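Nucleoside-diphosphate-sugar pyrophosphorylase (Vibrio cholerae, PDB 4EVW) probably transfers a nucleotidyl group from a nucleoside triphosphate to a sugar phosphate, giving a nucleoside-diphosphate sugar and releasing pyrophosphate. Local coordinates at residues V3-A7 with Q87-V91; H35-F40 with F112-R118; F75-E79 with E97-V103; A186-Y190 with P207-L212. The protein carries 1 engineered substitution. One frame throughout, in Å; residues are numbered along the deposited sequence. Where two conformers were deposited one is given.

How the interactions relate
From the N terminus, segment 3-7 on strand 2-5 opens interaction 1, segment 35-40 opens interaction 2 and segment 75-79 opens interaction 3. The start of helix 87-100 then closes interaction 1, the end of the same helix closes interaction 3, and segment 112-118 closes interaction 2. Interaction 1 therefore crosses both of the others, while interaction 3 is nested inside the loop of interaction 2. Interaction 4 follows in series. Interactions 1 and 3 hold one helix against the same sheet; interaction 2 touches interaction 1 where V3 O meets F112 N at 3.0 Å. Interaction 4 continues outward from helix 87-100, with Y187 and L208 packing against A88.

Interaction 1 (V3-A7 with Q87-V91); sequences VIPMA and QAETV
Residues V3 to P5 run extended, and M6 and A7 follow with phi/psi of -146/47° and -103/-3°; Q87 to V91 are the first turn of a helix, with V91 N bonded to Q87 O at 2.9 Å. The short axes approach to 8.4 Å at 125°, and the CA atoms of P5 and T90 lie 5.9 Å apart. V3, P5 and A7 direct CB toward the helix; I4 and selenomethionine M6 turn theirs away. P5, compact and apolar, fits the tight middle: its CB is 3.6 Å from T90 CG2 and its CG 4.0 Å from V91 CG2. V3 CG1 meets V91 CG2 at 4.2 Å, both valines being chi1 t. T90, chi1 m, sets CG2 3.9 Å from the small A7's CB, while its OG1 bonds to T84 and G86 and lies 3.1 Å from a water that weakly accepts from A7 N (3.4 Å). Strand 2-5 lies between strands 49-54 and 109-111. A helix laid over the parallel part of a mixed sheet, with the first strand leading into a glycine-containing loop, is the Rossmann-like arrangement of nucleotidyltransferases, where that loop probably meets the nucleotide.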
# COMPACT_ATOMS: atom_id res chain seq x y z
N VAL A 3 4.48 5.62 1.32
CA VAL A 3 4.13 5.74 -0.09
C VAL A 3 2.70 5.29 -0.32
O VAL A 3 2.32 4.17 0.05
CB VAL A 3 5.07 4.86 -0.95
CG1 VAL A 3 4.70 4.98 -2.43
CG2 VAL A 3 6.53 5.29 -0.72
N ILE A 4 1.90 6.14 -0.93
CA ILE A 4 0.52 5.78 -1.19
C ILE A 4 0.21 5.78 -2.67
O ILE A 4 0.06 6.84 -3.28
CB ILE A 4 -0.48 6.74 -0.52
CG1 ILE A 4 -0.03 7.10 0.90
CG2 ILE A 4 -1.86 6.07 -0.47
CD1 ILE A 4 -0.30 6.03 1.93
N PRO A 5 0.17 4.62 -3.27
CA PRO A 5 -0.18 4.50 -4.67
C PRO A 5 -1.68 4.72 -4.82
O PRO A 5 -2.44 4.05 -4.21
CB PRO A 5 0.22 3.09 -5.00
CG PRO A 5 0.23 2.38 -3.72
CD PRO A 5 0.37 3.32 -2.63
N MSE A 6 -2.10 5.69 -5.60
CA MSE A 6 -3.50 5.95 -5.75
C MSE A 6 -3.80 6.41 -7.15
O MSE A 6 -4.50 7.33 -7.31
CB MSE A 6 -4.00 6.97 -4.73
CG MSE A 6 -3.03 8.06 -4.41
SE MSE A 6 -3.65 9.43 -3.12
CE MSE A 6 -5.26 10.02 -3.94
N ALA A 7 -3.26 5.71 -8.12
CA ALA A 7 -3.38 6.06 -9.50
C ALA A 7 -4.40 5.20 -10.19
O ALA A 7 -4.67 5.38 -11.33
CB ALA A 7 -2.09 5.94 -10.17
N GLN A 87 -0.61 -1.67 -8.36
CA GLN A 87 0.13 -0.92 -7.35
C GLN A 87 1.65 -1.04 -7.39
O GLN A 87 2.35 -0.07 -7.09
CB GLN A 87 -0.35 -1.29 -5.95
CG GLN A 87 -1.75 -0.82 -5.62
CD GLN A 87 -2.11 -1.08 -4.16
OE1 GLN A 87 -1.42 -1.84 -3.47
NE2 GLN A 87 -3.19 -0.46 -3.70
N ALA A 88 2.17 -2.21 -7.73
CA ALA A 88 3.62 -2.37 -7.76
C ALA A 88 4.22 -1.48 -8.84
O ALA A 88 5.28 -0.89 -8.64
CB ALA A 88 3.99 -3.84 -8.01
N GLU A 89 3.56 -1.39 -10.00
CA GLU A 89 4.10 -0.53 -11.05
C GLU A 89 3.92 0.93 -10.65
O GLU A 89 4.79 1.76 -10.89
CB GLU A 89 3.41 -0.80 -12.40
CG GLU A 89 3.99 0.08 -13.51
CD GLU A 89 3.45 -0.24 -14.90
OE1 GLU A 89 2.26 -0.61 -15.02
OE2 GLU A 89 4.22 -0.10 -15.87
N THR A 90 2.78 1.25 -10.05
CA THR A 90 2.52 2.62 -9.61
C THR A 90 3.63 3.09 -8.69
O THR A 90 4.18 4.18 -8.85
CB THR A 90 1.17 2.71 -8.88
OG1 THR A 90 0.12 2.30 -9.78
CG2 THR A 90 0.91 4.14 -8.41
N VAL A 91 3.98 2.26 -7.71
CA VAL A 91 5.04 2.59 -6.77
C VAL A 91 6.37 2.81 -7.49
O VAL A 91 7.06 3.80 -7.26
CB VAL A 91 5.19 1.49 -5.71
CG1 VAL A 91 6.48 1.69 -4.92
CG2 VAL A 91 3.98 1.52 -4.76
O HOH W 1 -2.35 2.47 -7.92

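Interaction 2 (H35-F40 with F112-R118); sequences HSVNSF and FNIDTFR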
# COMPACT_ATOMS: atom_id res chain seq x y z
N HIS A 35 -9.27 9.95 5.94
CA HIS A 35 -9.44 8.84 6.87
C HIS A 35 -8.26 7.88 6.76
O HIS A 35 -7.75 7.39 7.77
CB HIS A 35 -10.71 8.05 6.55
CG HIS A 35 -11.97 8.69 7.05
ND1 HIS A 35 -12.24 8.85 8.39
CD2 HIS A 35 -13.04 9.18 6.39
CE1 HIS A 35 -13.43 9.40 8.54
NE2 HIS A 35 -13.94 9.61 7.34
N SER A 36 -7.82 7.62 5.54
CA SER A 36 -6.71 6.71 5.33
C SER A 36 -5.36 7.29 5.73
O SER A 36 -4.60 6.65 6.46
CB SER A 36 -6.65 6.25 3.87
OG SER A 36 -5.50 5.46 3.65
N VAL A 37 -5.05 8.50 5.27
CA VAL A 37 -3.77 9.11 5.60
C VAL A 37 -3.65 9.43 7.09
O VAL A 37 -2.55 9.39 7.64
CB VAL A 37 -3.53 10.38 4.76
CG1 VAL A 37 -2.19 11.01 5.12
CG2 VAL A 37 -3.54 10.01 3.28
N ASN A 38 -4.77 9.72 7.74
CA ASN A 38 -4.73 10.02 9.17
C ASN A 38 -4.26 8.83 9.99
O ASN A 38 -3.92 8.98 11.17
CB ASN A 38 -6.08 10.51 9.67
CG ASN A 38 -6.18 12.02 9.66
OD1 ASN A 38 -5.17 12.70 9.83
ND2 ASN A 38 -7.38 12.54 9.47
N SER A 39 -4.24 7.66 9.37
CA SER A 39 -3.75 6.45 10.04
C SER A 39 -2.36 6.76 10.55
O SER A 39 -1.96 6.31 11.63
CB SER A 39 -3.63 5.29 9.05
OG SER A 39 -4.89 4.90 8.51
N PHE A 40 -1.62 7.54 9.76
CA PHE A 40 -0.23 7.89 10.07
C PHE A 40 -0.01 9.24 10.74
O PHE A 40 1.09 9.81 10.64
CB PHE A 40 0.58 7.84 8.79
CG PHE A 40 0.47 6.54 8.06
CD1 PHE A 40 -0.45 6.37 7.03
CD2 PHE A 40 1.28 5.47 8.42
CE1 PHE A 40 -0.57 5.14 6.38
CE2 PHE A 40 1.17 4.24 7.78
CZ PHE A 40 0.25 4.07 6.76
N PHE A 112 1.18 1.76 1.37
CA PHE A 112 -0.13 1.61 1.98
C PHE A 112 -1.16 2.03 0.94
O PHE A 112 -0.82 2.71 -0.02
CB PHE A 112 -0.21 2.52 3.20
CG PHE A 112 -1.42 2.29 4.04
CD1 PHE A 112 -1.64 1.07 4.67
CD2 PHE A 112 -2.35 3.31 4.23
CE1 PHE A 112 -2.76 0.86 5.47
CE2 PHE A 112 -3.47 3.12 5.03
CZ PHE A 112 -3.68 1.90 5.65
N ASN A 113 -2.41 1.64 1.11
CA ASN A 113 -3.39 2.04 0.12
C ASN A 113 -4.49 2.90 0.72
O ASN A 113 -4.81 2.80 1.91
CB ASN A 113 -3.96 0.82 -0.60
CG ASN A 113 -4.78 -0.05 0.30
OD1 ASN A 113 -5.98 0.18 0.47
ND2 ASN A 113 -4.15 -1.06 0.88
N ILE A 114 -5.05 3.75 -0.12
CA ILE A 114 -6.08 4.67 0.31
C ILE A 114 -7.43 4.02 0.63
O ILE A 114 -8.34 4.69 1.12
CB ILE A 114 -6.21 5.79 -0.77
CG1 ILE A 114 -6.45 7.14 -0.09
CG2 ILE A 114 -7.30 5.44 -1.77
CD1 ILE A 114 -5.30 7.57 0.81
N ASP A 115 -7.55 2.71 0.38
CA ASP A 115 -8.78 1.96 0.65
C ASP A 115 -8.81 1.39 2.07
O ASP A 115 -9.78 0.75 2.46
CB ASP A 115 -8.93 0.75 -0.28
CG ASP A 115 -8.86 1.12 -1.74
OD1 ASP A 115 -9.49 2.11 -2.14
OD2 ASP A 115 -8.18 0.38 -2.49
N THR A 116 -7.74 1.63 2.82
CA THR A 116 -7.63 1.06 4.15
C THR A 116 -7.38 2.09 5.23
O THR A 116 -6.68 3.08 5.00
CB THR A 116 -6.46 0.05 4.17
OG1 THR A 116 -6.58 -0.84 3.06
CG2 THR A 116 -6.45 -0.75 5.46
N PHE A 117 -7.97 1.88 6.41
CA PHE A 117 -7.74 2.77 7.54
C PHE A 117 -7.13 1.94 8.66
O PHE A 117 -7.62 0.86 9.00
CB PHE A 117 -9.01 3.42 8.09
CG PHE A 117 -9.93 3.94 7.03
CD1 PHE A 117 -9.44 4.43 5.83
CD2 PHE A 117 -11.30 3.92 7.25
CE1 PHE A 117 -10.31 4.89 4.84
CE2 PHE A 117 -12.18 4.38 6.28
CZ PHE A 117 -11.69 4.87 5.07
N ARG A 118 -6.05 2.47 9.22
CA ARG A 118 -5.34 1.81 10.31
C ARG A 118 -5.19 2.86 11.40
O ARG A 118 -4.12 3.47 11.54
CB ARG A 118 -3.97 1.34 9.82
CG ARG A 118 -4.04 0.07 9.00
CD ARG A 118 -4.13 -1.16 9.90
NE ARG A 118 -2.88 -1.36 10.63
CZ ARG A 118 -2.68 -1.04 11.91
NH1 ARG A 118 -3.67 -0.51 12.63
NH2 ARG A 118 -1.49 -1.23 12.46
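F112 opens the second segment by presenting its ring face to the edge of F40 in a T-shaped pair, centroids 5.0 Å apart and planes at 85°; F40 CE1 comes within 3.3 Å of F112 CD2. Next comes a type I turn from N113 to T116, closed by T116 N to N113 O at 3.3 Å. N113 suits its first position because OD1 also accepts from T116 OG1 at 2.8 Å. I114 extends CD1 to 3.9 Å from V37 CG2, an apolar contact made from within the turn. T116 offers its carbonyl: S36 OG donates to T116 O at 3.0 Å, a small hydroxyl serving a buried backbone acceptor. H35 CB sits over one face of the F117 ring, 3.7 Å from its centroid, in a CH-pi contact. At R118 the backbone N donates to S39 OG (2.8 Å), and S39 OG in turn donates to S36 O (2.7 Å), so one serine hydroxyl joins the S36 carbonyl to the backbone just after strand 116-117. The R118 guanidinium reaches E135 and the E228 carbonyl. Around this joint, V37 packs on strand 49-54, F112 bonds to V3 of strand 2-5, F117 pairs with I230 of strand 230-231, and F241 of helix 235-243 meets both H35 and F117.

Interaction 3 (F75-E79 with E97-V103); sequences FYIAE and ELAKQGV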
# COMPACT_ATOMS: atom_id res chain seq x y z
N PHE A 75 6.09 16.25 2.08
CA PHE A 75 5.44 15.33 1.17
C PHE A 75 5.74 15.66 -0.27
O PHE A 75 6.08 16.79 -0.62
CB PHE A 75 3.93 15.26 1.45
CG PHE A 75 3.17 16.51 1.09
CD1 PHE A 75 2.65 16.69 -0.19
CD2 PHE A 75 2.96 17.50 2.05
CE1 PHE A 75 1.93 17.84 -0.51
CE2 PHE A 75 2.24 18.66 1.73
CZ PHE A 75 1.72 18.82 0.45
N TYR A 76 5.62 14.63 -1.10
CA TYR A 76 5.89 14.74 -2.51
C TYR A 76 4.72 14.16 -3.27
O TYR A 76 4.02 13.27 -2.78
CB TYR A 76 7.15 13.94 -2.85
CG TYR A 76 8.33 14.26 -1.96
CD1 TYR A 76 9.13 15.38 -2.19
CD2 TYR A 76 8.64 13.45 -0.87
CE1 TYR A 76 10.21 15.68 -1.37
CE2 TYR A 76 9.72 13.75 -0.03
CZ TYR A 76 10.50 14.86 -0.29
OH TYR A 76 11.56 15.15 0.54
N ILE A 77 4.49 14.68 -4.46
CA ILE A 77 3.41 14.19 -5.28
C ILE A 77 4.00 13.82 -6.63
O ILE A 77 4.68 14.62 -7.26
CB ILE A 77 2.31 15.25 -5.47
CG1 ILE A 77 1.67 15.56 -4.12
CG2 ILE A 77 1.27 14.75 -6.47
CD1 ILE A 77 0.62 16.65 -4.19
N ALA A 78 3.75 12.58 -7.04
CA ALA A 78 4.23 12.10 -8.32
C ALA A 78 2.97 11.90 -9.14
O ALA A 78 2.11 11.09 -8.79
CB ALA A 78 4.97 10.78 -8.15
N GLU A 79 2.84 12.65 -10.23
CA GLU A 79 1.65 12.53 -11.06
C GLU A 79 1.93 11.68 -12.29
O GLU A 79 2.81 12.00 -13.09
CB GLU A 79 1.18 13.93 -11.48
CG GLU A 79 -0.13 13.93 -12.23
CD GLU A 79 -0.55 15.33 -12.66
OE1 GLU A 79 -1.65 15.77 -12.26
OE2 GLU A 79 0.23 15.99 -13.38
N GLU A 97 9.63 9.03 -10.60
CA GLU A 97 9.23 10.43 -10.74
C GLU A 97 9.83 11.26 -9.60
O GLU A 97 10.25 12.41 -9.80
CB GLU A 97 7.71 10.55 -10.75
CG GLU A 97 7.15 11.97 -10.56
CD GLU A 97 7.66 12.97 -11.59
OE1 GLU A 97 8.06 12.55 -12.70
OE2 GLU A 97 7.62 14.19 -11.30
N LEU A 98 9.87 10.69 -8.40
CA LEU A 98 10.45 11.39 -7.27
C LEU A 98 11.91 11.73 -7.58
O LEU A 98 12.37 12.84 -7.33
CB LEU A 98 10.37 10.53 -6.00
CG LEU A 98 10.89 11.19 -4.72
CD1 LEU A 98 10.08 12.45 -4.43
CD2 LEU A 98 10.79 10.20 -3.57
N ALA A 99 12.65 10.76 -8.13
CA ALA A 99 14.05 11.00 -8.47
C ALA A 99 14.15 12.06 -9.58
O ALA A 99 15.07 12.87 -9.58
CB ALA A 99 14.74 9.70 -8.90
N LYS A 100 13.20 12.05 -10.51
CA LYS A 100 13.21 13.04 -11.59
C LYS A 100 13.01 14.44 -11.04
O LYS A 100 13.39 15.42 -11.66
CB LYS A 100 12.13 12.75 -12.64
CG LYS A 100 12.44 11.58 -13.56
CD LYS A 100 11.54 11.63 -14.79
CE LYS A 100 11.09 10.24 -15.21
NZ LYS A 100 10.20 9.64 -14.17
N GLN A 101 12.40 14.54 -9.86
CA GLN A 101 12.18 15.83 -9.24
C GLN A 101 13.44 16.29 -8.50
O GLN A 101 13.47 17.38 -7.93
CB GLN A 101 10.99 15.77 -8.27
CG GLN A 101 9.64 15.66 -8.97
CD GLN A 101 8.48 15.51 -8.00
OE1 GLN A 101 8.58 15.88 -6.83
NE2 GLN A 101 7.36 14.99 -8.49
N GLY A 102 14.48 15.46 -8.52
CA GLY A 102 15.73 15.81 -7.86
C GLY A 102 15.92 15.25 -6.46
O GLY A 102 16.98 15.40 -5.87
N VAL A 103 14.88 14.61 -5.93
CA VAL A 103 14.96 14.03 -4.59
C VAL A 103 15.74 12.71 -4.61
O VAL A 103 15.39 11.79 -5.35
CB VAL A 103 13.53 13.81 -4.02
CG1 VAL A 103 13.61 13.09 -2.68
CG2 VAL A 103 12.82 15.15 -3.87
O HOH W 2 6.35 16.71 -5.15
O HOH W 3 4.77 14.48 -11.00
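Y76 lays one ring face over L98: L98 CD1 stands 4.0 Å from the ring centroid in a CH-pi contact, and Y76 CG is 3.5 Å from that same L98 CD1. V103 adds CG2 at 3.7 Å from Y76 CE1, so the broad tyrosine ring serves two aliphatic side chains. L98 lies in the last helical turn and V103 just beyond it, across a Schellman motif that reverses the chain: G102 N bonds to A99 O at 2.9 Å and V103 N weakly to L98 O at 3.4 Å. G102 takes phi 97°, where a side chain would be jammed against the preceding carbonyl, and V103 is thereby brought back beside L98. Farther along the strand, the small A78 admits the helix closely, its CB 3.5 Å from E97 CG. Polar groups complete the contact. Q101 NE2 donates both to I77 O (3.0 Å) and to E97 OE2 (2.9 Å), a use that the two hydrogens of an amide allow. One water accepts from I77 N (2.8 Å) and donates to Q101 OE1 (2.9 Å); another accepts from E79 N (2.8 Å) and donates weakly to E97 OE2 (2.9 Å). Thus amide, carboxylate and waters serve one backbone edge of strand 75-80, whose other edge, at Y76 and A78, pairs with strand 49-54. F75 and I77 pack on helix 59-70, while M1 touches both Y76 and L98.

Interaction 4 (A186-Y190 with P207-L212); sequences AYREY and PLYNEL. Engineered in segment 207-212: E211 (natural residue Leu).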
# COMPACT_ATOMS: atom_id res chain seq x y z
N ALA A 186 13.50 -6.12 -6.43
CA ALA A 186 12.50 -7.18 -6.46
C ALA A 186 11.54 -6.93 -7.63
O ALA A 186 11.13 -7.87 -8.32
CB ALA A 186 11.72 -7.22 -5.16
N TYR A 187 11.20 -5.67 -7.85
CA TYR A 187 10.31 -5.30 -8.94
C TYR A 187 10.94 -5.66 -10.28
O TYR A 187 10.29 -6.24 -11.15
CB TYR A 187 10.04 -3.79 -8.94
CG TYR A 187 9.08 -3.39 -10.03
CD1 TYR A 187 7.70 -3.52 -9.85
CD2 TYR A 187 9.55 -2.90 -11.25
CE1 TYR A 187 6.81 -3.16 -10.86
CE2 TYR A 187 8.67 -2.54 -12.27
CZ TYR A 187 7.30 -2.67 -12.07
OH TYR A 187 6.42 -2.30 -13.06
N ARG A 188 12.19 -5.33 -10.43
CA ARG A 188 12.90 -5.60 -11.68
C ARG A 188 12.93 -7.07 -11.94
O ARG A 188 12.66 -7.49 -13.00
CB ARG A 188 14.34 -5.10 -11.61
CG ARG A 188 14.43 -3.62 -11.78
CD ARG A 188 15.86 -3.25 -12.07
NE ARG A 188 16.66 -3.23 -10.85
CZ ARG A 188 16.75 -2.18 -10.04
NH1 ARG A 188 16.09 -1.07 -10.33
NH2 ARG A 188 17.50 -2.25 -8.95
N GLU A 189 13.23 -7.87 -10.95
CA GLU A 189 13.26 -9.31 -11.11
C GLU A 189 11.88 -9.84 -11.45
O GLU A 189 11.71 -10.66 -12.36
CB GLU A 189 13.76 -9.96 -9.82
CG GLU A 189 15.23 -9.71 -9.55
CD GLU A 189 16.14 -10.51 -10.47
OE1 GLU A 189 15.64 -11.44 -11.14
OE2 GLU A 189 17.35 -10.22 -10.52
N TYR A 190 10.87 -9.35 -10.74
CA TYR A 190 9.50 -9.78 -10.97
C TYR A 190 9.01 -9.54 -12.39
O TYR A 190 8.41 -10.43 -12.99
CB TYR A 190 8.56 -9.11 -9.97
CG TYR A 190 7.18 -9.71 -9.94
CD1 TYR A 190 6.10 -9.06 -10.53
CD2 TYR A 190 6.96 -10.93 -9.31
CE1 TYR A 190 4.82 -9.62 -10.49
CE2 TYR A 190 5.69 -11.50 -9.27
CZ TYR A 190 4.62 -10.84 -9.86
OH TYR A 190 3.36 -11.40 -9.82
N PRO A 207 3.48 -10.23 -4.07
CA PRO A 207 4.35 -11.19 -4.76
C PRO A 207 5.83 -10.79 -4.77
O PRO A 207 6.72 -11.64 -4.86
CB PRO A 207 3.77 -11.24 -6.17
CG PRO A 207 2.33 -11.00 -5.95
CD PRO A 207 2.31 -9.89 -4.91
N LEU A 208 6.10 -9.48 -4.70
CA LEU A 208 7.47 -9.00 -4.73
C LEU A 208 8.32 -9.57 -3.60
O LEU A 208 9.52 -9.75 -3.76
CB LEU A 208 7.52 -7.46 -4.69
CG LEU A 208 6.86 -6.76 -5.87
CD1 LEU A 208 7.17 -5.26 -5.84
CD2 LEU A 208 7.36 -7.38 -7.16
N TYR A 209 7.70 -9.86 -2.46
CA TYR A 209 8.46 -10.39 -1.35
C TYR A 209 9.10 -11.75 -1.66
O TYR A 209 10.13 -12.10 -1.09
CB TYR A 209 7.58 -10.48 -0.10
CG TYR A 209 7.35 -9.13 0.54
CD1 TYR A 209 8.31 -8.56 1.38
CD2 TYR A 209 6.17 -8.42 0.31
CE1 TYR A 209 8.10 -7.32 1.98
CE2 TYR A 209 5.94 -7.19 0.91
CZ TYR A 209 6.90 -6.65 1.74
OH TYR A 209 6.65 -5.44 2.35
N ASN A 210 8.51 -12.51 -2.57
CA ASN A 210 9.09 -13.81 -2.92
C ASN A 210 10.47 -13.64 -3.53
O ASN A 210 11.35 -14.48 -3.32
CB ASN A 210 8.17 -14.58 -3.86
CG ASN A 210 6.90 -15.03 -3.18
OD1 ASN A 210 6.94 -15.56 -2.07
ND2 ASN A 210 5.76 -14.84 -3.84
N GLU A 211 10.67 -12.55 -4.27
CA GLU A 211 11.97 -12.29 -4.88
C GLU A 211 12.98 -11.99 -3.76
O GLU A 211 14.13 -12.44 -3.81
CB GLU A 211 11.89 -11.09 -5.84
CG GLU A 211 10.89 -11.24 -6.99
CD GLU A 211 11.32 -12.27 -8.03
OE1 GLU A 211 12.49 -12.71 -7.99
OE2 GLU A 211 10.49 -12.63 -8.89
N LEU A 212 12.55 -11.24 -2.76
CA LEU A 212 13.43 -10.89 -1.64
C LEU A 212 13.73 -12.10 -0.76
O LEU A 212 14.86 -12.30 -0.31
CB LEU A 212 12.80 -9.77 -0.80
CG LEU A 212 12.55 -8.45 -1.54
CD1 LEU A 212 12.08 -7.39 -0.56
CD2 LEU A 212 13.84 -7.99 -2.22
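Two helices cross here at 104°, their short axes 8.6 Å apart, and no hydrogen bond joins them; side-chain shape does the work. A186, with nothing beyond CB, permits the close approach: its CA lies 5.4 Å from E211 CA, and its CB meets L208 O at 3.6 Å and L212 CD2 at 3.7 Å. L208 and L212 share the same rotamer, chi1 m and chi2 t, which carries the branched ends close to the first helix, though the CA-to-CB bonds point sideways. L208 CD2 reaches Y190 CB at 3.5 Å and Y187 CA at 4.0 Å, filling the space between the two tyrosines. Both tyrosines are chi1 t, yet, three residues apart on the helix, their CA-to-CB bonds point differently. Y187 points CB away from the second helix, with L208 CD1 near the plane of its ring, 4.4 Å from Y187 CD1; Y190 points toward it and brings CE2 to 3.7 Å from P207 CB, the compact proline ring offering the tyrosine an apolar surface. E211, an engineered replacement of leucine, folds with chi1 and chi2 both m, so that OE1 lies 3.5 Å from E189 CB and OE2 3.9 Å from Y190 CD2; its side chain is about 4 Å from a bound magnesium ion. Outside the pair, Y187 and L208 pack on helix 87-100, L203 covers both tyrosines, R193 makes a cation-pi contact with Y190, and Y209 and L212 lean on strand 174-177.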